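Local coordinates for protein putative polysaccharide deacetylase (Bdellovibrio bacteriovorus HD100, PDB 5JP6) that probably removes acetyl groups from peptidoglycan as a zinc-dependent carbohydrate esterase of family 4, acting during predation on other bacteria, at residues Leu188-Ala202 with Leu214-His227. The protein carries 1 engineered substitution. Sequence-based numbering, arbitrary orientation.
Sequences LRALKEVNAKAMFFA and LKRVAADGHVIGSH. With ZN (zinc ion), chain B.
F200 and H222 meet edge to face, an example of how one buried imidazole can knit two consecutive helix-strand units together. The edge of the F200 ring turns toward one face of the imidazole, the two planes inclined at 60°, and CE1 of F200 stands 3.7 Å from CG of H222. With CG beside its backbone N (chi1 -56°), H222 brings ND1 to the backbone of the neighbouring segment, where it accepts a bent hydrogen bond from N of A198 at 3.0 Å; the N-H approaches 20° out of the ring plane. At the far side of the ring, NE2 shares a hydrogen bond with a water, and the same water donates to O of L188 and to OD2 of D220, so both ring nitrogens are occupied and the imidazole is fixed in rotation. CD2 of L188 packs closely against this end, 3.4 Å from CD2 of H222, while CG1 of V217 lies over a face of F200, 3.9 Å from the ring centroid in a CH-pi contact. The cluster is continuous with a parallel pair of strands, 199-202 and 223-227, each preceded by its helix, as in the beta/alpha barrel of NodB-type deacetylases. Its backbone bonds include F200 N to V223 O at 2.8 Å and G225 N to F200 O. The strand ends at the active site: H227 N donates to O of A202, and NE2 of H227 binds zinc at 2.1 Å together with D177 and Y280, while ND1 bonds to O of R277. Packing slackens toward the solvent side. There, K192 extends past D220 without a salt bridge, the aliphatic part of K197 merely leans on O of D220 (CE at 3.6 Å), and the guanidinium of R216 is held by a salt bridge to D185.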
loop_
_atom_site.group_PDB
_atom_site.type_symbol
_atom_site.label_atom_id
_atom_site.label_comp_id
_atom_site.label_asym_id
_atom_site.label_seq_id
_atom_site.Cartn_x
_atom_site.Cartn_y
_atom_site.Cartn_z
ATOM N N LEU A 188 5.196 -9.526 4.717
ATOM C CA LEU A 188 5.877 -9.841 5.982
ATOM C C LEU A 188 6.747 -11.089 5.849
ATOM O O LEU A 188 7.870 -11.122 6.339
ATOM C CB LEU A 188 4.885 -10.027 7.119
ATOM C CG LEU A 188 4.131 -8.795 7.577
ATOM C CD1 LEU A 188 3.140 -9.128 8.671
ATOM C CD2 LEU A 188 5.081 -7.700 8.075
ATOM N N ARG A 189 6.216 -12.129 5.198
ATOM C CA ARG A 189 6.989 -13.373 5.039
ATOM C C ARG A 189 8.250 -13.103 4.242
ATOM O O ARG A 189 9.335 -13.558 4.597
ATOM C CB ARG A 189 6.173 -14.447 4.339
ATOM C CG ARG A 189 5.034 -14.970 5.183
ATOM C CD ARG A 189 4.392 -16.171 4.551
ATOM N NE ARG A 189 3.527 -15.837 3.410
ATOM C CZ ARG A 189 2.233 -15.519 3.482
ATOM N NH1 ARG A 189 1.621 -15.416 4.647
ATOM N NH2 ARG A 189 1.550 -15.276 2.373
ATOM N N ALA A 190 8.098 -12.327 3.188
ATOM C CA ALA A 190 9.244 -12.032 2.308
ATOM C C ALA A 190 10.318 -11.237 3.058
ATOM O O ALA A 190 11.514 -11.530 2.971
ATOM C CB ALA A 190 8.789 -11.285 1.074
ATOM N N LEU A 191 9.887 -10.243 3.812
ATOM C CA LEU A 191 10.816 -9.433 4.589
ATOM C C LEU A 191 11.537 -10.263 5.627
ATOM O O LEU A 191 12.759 -10.161 5.798
ATOM C CB LEU A 191 10.086 -8.255 5.238
ATOM C CG LEU A 191 9.517 -7.199 4.297
ATOM C CD1 LEU A 191 8.574 -6.267 5.042
ATOM C CD2 LEU A 191 10.604 -6.370 3.634
ATOM N N LYS A 192 10.768 -11.058 6.358
ATOM C CA LYS A 192 11.314 -11.813 7.466
ATOM C C LYS A 192 12.368 -12.824 7.003
ATOM O O LYS A 192 13.385 -13.038 7.693
ATOM C CB LYS A 192 10.223 -12.497 8.282
ATOM C CG LYS A 192 10.745 -13.188 9.536
ATOM C CD LYS A 192 9.606 -13.755 10.372
ATOM C CE LYS A 192 10.191 -14.496 11.567
ATOM N NZ LYS A 192 9.206 -15.319 12.321
ATOM N N GLU A 193 12.117 -13.476 5.857
ATOM C CA GLU A 193 13.035 -14.493 5.311
ATOM C C GLU A 193 14.459 -13.978 5.146
ATOM O O GLU A 193 15.420 -14.775 5.212
ATOM C CB GLU A 193 12.598 -14.929 3.858
ATOM C CG GLU A 193 11.457 -15.811 3.825
ATOM C CD GLU A 193 10.963 -16.106 2.411
ATOM O OE1 GLU A 193 11.140 -15.371 1.354
ATOM O OE2 GLU A 193 10.290 -17.085 2.410
ATOM N N VAL A 194 14.574 -12.674 4.871
ATOM C CA VAL A 194 15.874 -12.069 4.587
ATOM C C VAL A 194 16.288 -11.022 5.644
ATOM O O VAL A 194 17.220 -10.230 5.428
ATOM C CB VAL A 194 15.905 -11.490 3.154
ATOM C CG1 VAL A 194 15.677 -12.593 2.133
ATOM C CG2 VAL A 194 14.904 -10.336 2.986
ATOM N N ASN A 195 15.586 -11.010 6.776
ATOM C CA ASN A 195 15.897 -10.096 7.899
ATOM C C ASN A 195 15.750 -8.634 7.534
ATOM O O ASN A 195 16.420 -7.810 8.106
ATOM C CB ASN A 195 17.280 -10.370 8.470
ATOM C CG ASN A 195 17.548 -9.635 9.756
ATOM O OD1 ASN A 195 16.715 -9.641 10.662
ATOM N ND2 ASN A 195 18.701 -8.974 9.847
ATOM N N ALA A 196 14.855 -8.325 6.595
ATOM C CA ALA A 196 14.584 -6.943 6.236
ATOM C C ALA A 196 13.490 -6.364 7.113
ATOM O O ALA A 196 12.477 -7.024 7.369
ATOM C CB ALA A 196 14.178 -6.804 4.778
ATOM N N LYS A 197 13.680 -5.114 7.537
ATOM C CA LYS A 197 12.640 -4.394 8.274
ATOM C C LYS A 197 12.144 -3.283 7.363
ATOM O O LYS A 197 12.856 -2.832 6.477
ATOM C CB LYS A 197 13.203 -3.818 9.572
ATOM C CG LYS A 197 13.792 -4.867 10.495
ATOM C CD LYS A 197 12.747 -5.854 10.981
ATOM C CE LYS A 197 13.337 -6.827 12.007
ATOM N NZ LYS A 197 14.450 -7.674 11.442
ATOM N N ALA A 198 10.930 -2.819 7.626
ATOM C CA ALA A 198 10.273 -1.814 6.787
ATOM C C ALA A 198 9.410 -0.880 7.615
ATOM O O ALA A 198 9.143 -1.132 8.780
ATOM C CB ALA A 198 9.418 -2.516 5.721
ATOM N N MET A 199 8.983 0.213 6.970
ATOM C CA MET A 199 8.135 1.187 7.587
ATOM C C MET A 199 6.718 1.010 6.925
ATOM O O MET A 199 6.601 1.032 5.685
ATOM C CB MET A 199 8.665 2.622 7.432
ATOM C CG MET A 199 10.079 2.841 7.870
ATOM S SD MET A 199 10.593 4.517 7.589
ATOM C CE MET A 199 9.826 5.327 8.992
ATOM N N PHE A 200 5.666 0.895 7.734
ATOM C CA PHE A 200 4.304 0.813 7.237
ATOM C C PHE A 200 3.522 2.044 7.641
ATOM O O PHE A 200 3.441 2.376 8.822
ATOM C CB PHE A 200 3.606 -0.451 7.757
ATOM C CG PHE A 200 4.180 -1.731 7.221
ATOM C CD1 PHE A 200 5.378 -2.221 7.683
ATOM C CD2 PHE A 200 3.524 -2.428 6.198
ATOM C CE1 PHE A 200 5.933 -3.390 7.152
ATOM C CE2 PHE A 200 4.065 -3.586 5.678
ATOM C CZ PHE A 200 5.274 -4.065 6.147
ATOM N N PHE A 201 2.979 2.727 6.641
ATOM C CA PHE A 201 2.134 3.890 6.853
ATOM C C PHE A 201 0.694 3.435 6.607
ATOM O O PHE A 201 0.168 3.467 5.505
ATOM C CB PHE A 201 2.555 5.060 5.962
ATOM C CG PHE A 201 3.935 5.565 6.267
ATOM C CD1 PHE A 201 5.034 5.001 5.643
ATOM C CD2 PHE A 201 4.144 6.587 7.173
ATOM C CE1 PHE A 201 6.316 5.433 5.932
ATOM C CE2 PHE A 201 5.429 7.032 7.458
ATOM C CZ PHE A 201 6.515 6.451 6.845
ATOM N N ALA A 202 0.087 2.970 7.688
ATOM C CA ALA A 202 -1.206 2.323 7.636
ATOM C C ALA A 202 -2.315 3.343 7.532
ATOM O O ALA A 202 -2.167 4.458 8.013
ATOM C CB ALA A 202 -1.389 1.477 8.894
ATOM N N LEU A 214 -2.457 -6.162 11.418
ATOM C CA LEU A 214 -1.607 -5.095 11.937
ATOM C C LEU A 214 -0.730 -5.620 13.101
ATOM O O LEU A 214 0.447 -5.287 13.208
ATOM C CB LEU A 214 -2.416 -3.880 12.368
ATOM C CG LEU A 214 -1.573 -2.642 12.663
ATOM C CD1 LEU A 214 -1.035 -2.030 11.376
ATOM C CD2 LEU A 214 -2.398 -1.629 13.458
ATOM N N LYS A 215 -1.339 -6.421 13.977
ATOM C CA LYS A 215 -0.579 -7.014 15.054
ATOM C C LYS A 215 0.581 -7.885 14.551
ATOM O O LYS A 215 1.646 -7.911 15.170
ATOM C CB LYS A 215 -1.477 -7.780 15.987
ATOM C CG LYS A 215 -2.476 -6.915 16.767
ATOM C CD LYS A 215 -3.284 -7.764 17.732
ATOM C CE LYS A 215 -4.316 -6.901 18.420
ATOM N NZ LYS A 215 -5.064 -7.713 19.407
ATOM N N ARG A 216 0.383 -8.608 13.448
ATOM C CA ARG A 216 1.486 -9.390 12.876
ATOM C C ARG A 216 2.572 -8.514 12.325
ATOM O O ARG A 216 3.745 -8.861 12.459
ATOM C CB ARG A 216 0.983 -10.368 11.815
ATOM C CG ARG A 216 -0.003 -11.411 12.421
ATOM C CD ARG A 216 -0.384 -12.497 11.416
ATOM N NE ARG A 216 -1.263 -12.050 10.340
ATOM C CZ ARG A 216 -2.582 -12.036 10.415
ATOM N NH1 ARG A 216 -3.183 -12.378 11.548
ATOM N NH2 ARG A 216 -3.317 -11.657 9.375
ATOM N N VAL A 217 2.213 -7.383 11.710
ATOM C CA VAL A 217 3.240 -6.434 11.258
ATOM C C VAL A 217 4.060 -5.985 12.480
ATOM O O VAL A 217 5.293 -6.001 12.436
ATOM C CB VAL A 217 2.633 -5.197 10.547
ATOM C CG1 VAL A 217 3.706 -4.174 10.192
ATOM C CG2 VAL A 217 1.807 -5.579 9.316
ATOM N N ALA A 218 3.371 -5.592 13.553
ATOM C CA ALA A 218 4.026 -5.110 14.777
ATOM C C ALA A 218 4.985 -6.188 15.348
ATOM O O ALA A 218 6.125 -5.897 15.738
ATOM C CB ALA A 218 3.022 -4.676 15.814
ATOM N N ALA A 219 4.510 -7.433 15.396
ATOM C CA ALA A 219 5.270 -8.499 16.011
ATOM C C ALA A 219 6.578 -8.812 15.244
ATOM O O ALA A 219 7.491 -9.394 15.821
ATOM C CB ALA A 219 4.420 -9.736 16.154
ATOM N N ASP A 220 6.626 -8.441 13.960
ATOM C CA ASP A 220 7.777 -8.697 13.111
ATOM C C ASP A 220 8.814 -7.569 13.189
ATOM O O ASP A 220 9.806 -7.618 12.477
ATOM C CB ASP A 220 7.382 -9.018 11.653
ATOM C CG ASP A 220 6.949 -10.483 11.441
ATOM O OD1 ASP A 220 6.834 -11.256 12.448
ATOM O OD2 ASP A 220 6.689 -10.822 10.259
ATOM N N GLY A 221 8.602 -6.568 14.054
ATOM C CA GLY A 221 9.627 -5.550 14.345
ATOM C C GLY A 221 9.634 -4.333 13.440
ATOM O O GLY A 221 10.530 -3.504 13.516
ATOM N N HIS A 222 8.590 -4.182 12.634
ATOM C CA HIS A 222 8.549 -3.080 11.694
ATOM C C HIS A 222 8.074 -1.792 12.371
ATOM O O HIS A 222 7.454 -1.811 13.436
ATOM C CB HIS A 222 7.646 -3.446 10.526
ATOM C CG HIS A 222 8.057 -4.700 9.835
ATOM N ND1 HIS A 222 9.233 -4.823 9.139
ATOM C CD2 HIS A 222 7.452 -5.905 9.783
ATOM C CE1 HIS A 222 9.326 -6.056 8.663
ATOM N NE2 HIS A 222 8.248 -6.723 9.031
ATOM N N VAL A 223 8.382 -0.686 11.727
ATOM C CA VAL A 223 7.859 0.630 12.116
ATOM C C VAL A 223 6.453 0.764 11.546
ATOM O O VAL A 223 6.198 0.390 10.400
ATOM C CB VAL A 223 8.809 1.770 11.698
ATOM C CG1 VAL A 223 8.084 3.093 11.675
ATOM C CG2 VAL A 223 10.007 1.789 12.617
ATOM N N ILE A 224 5.533 1.278 12.360
ATOM C CA ILE A 224 4.155 1.490 11.950
ATOM C C ILE A 224 3.691 2.889 12.336
ATOM O O ILE A 224 3.558 3.191 13.508
ATOM C CB ILE A 224 3.203 0.448 12.531
ATOM C CG1 ILE A 224 3.715 -0.966 12.293
ATOM C CG2 ILE A 224 1.793 0.637 11.952
ATOM C CD1 ILE A 224 2.871 -2.017 13.006
ATOM N N GLY A 225 3.465 3.710 11.300
ATOM C CA GLY A 225 2.821 5.002 11.426
ATOM C C GLY A 225 1.542 5.016 10.629
ATOM O O GLY A 225 0.876 3.994 10.479
ATOM N N SER A 226 1.192 6.178 10.087
ATOM C CA SER A 226 -0.077 6.306 9.375
ATOM C C SER A 226 0.017 7.134 8.096
ATOM O O SER A 226 0.957 7.870 7.916
ATOM C CB SER A 226 -1.163 6.811 10.333
ATOM O OG SER A 226 -1.016 8.177 10.632
ATOM N N HIS A 227 -0.973 6.923 7.215
ATOM C CA HIS A 227 -1.115 7.604 5.936
ATOM C C HIS A 227 -2.576 8.014 5.875
ATOM O O HIS A 227 -3.450 7.168 5.953
ATOM C CB HIS A 227 -0.757 6.723 4.744
ATOM C CG HIS A 227 -0.913 7.356 3.412
ATOM N ND1 HIS A 227 -0.390 8.579 3.100
ATOM C CD2 HIS A 227 -1.478 6.888 2.252
ATOM C CE1 HIS A 227 -0.685 8.881 1.839
ATOM N NE2 HIS A 227 -1.344 7.887 1.313
HETATM ZN ZN ZN B . -1.621 6.316 0.012
HETATM O O HOH W 1 8.300 -9.495 8.548
#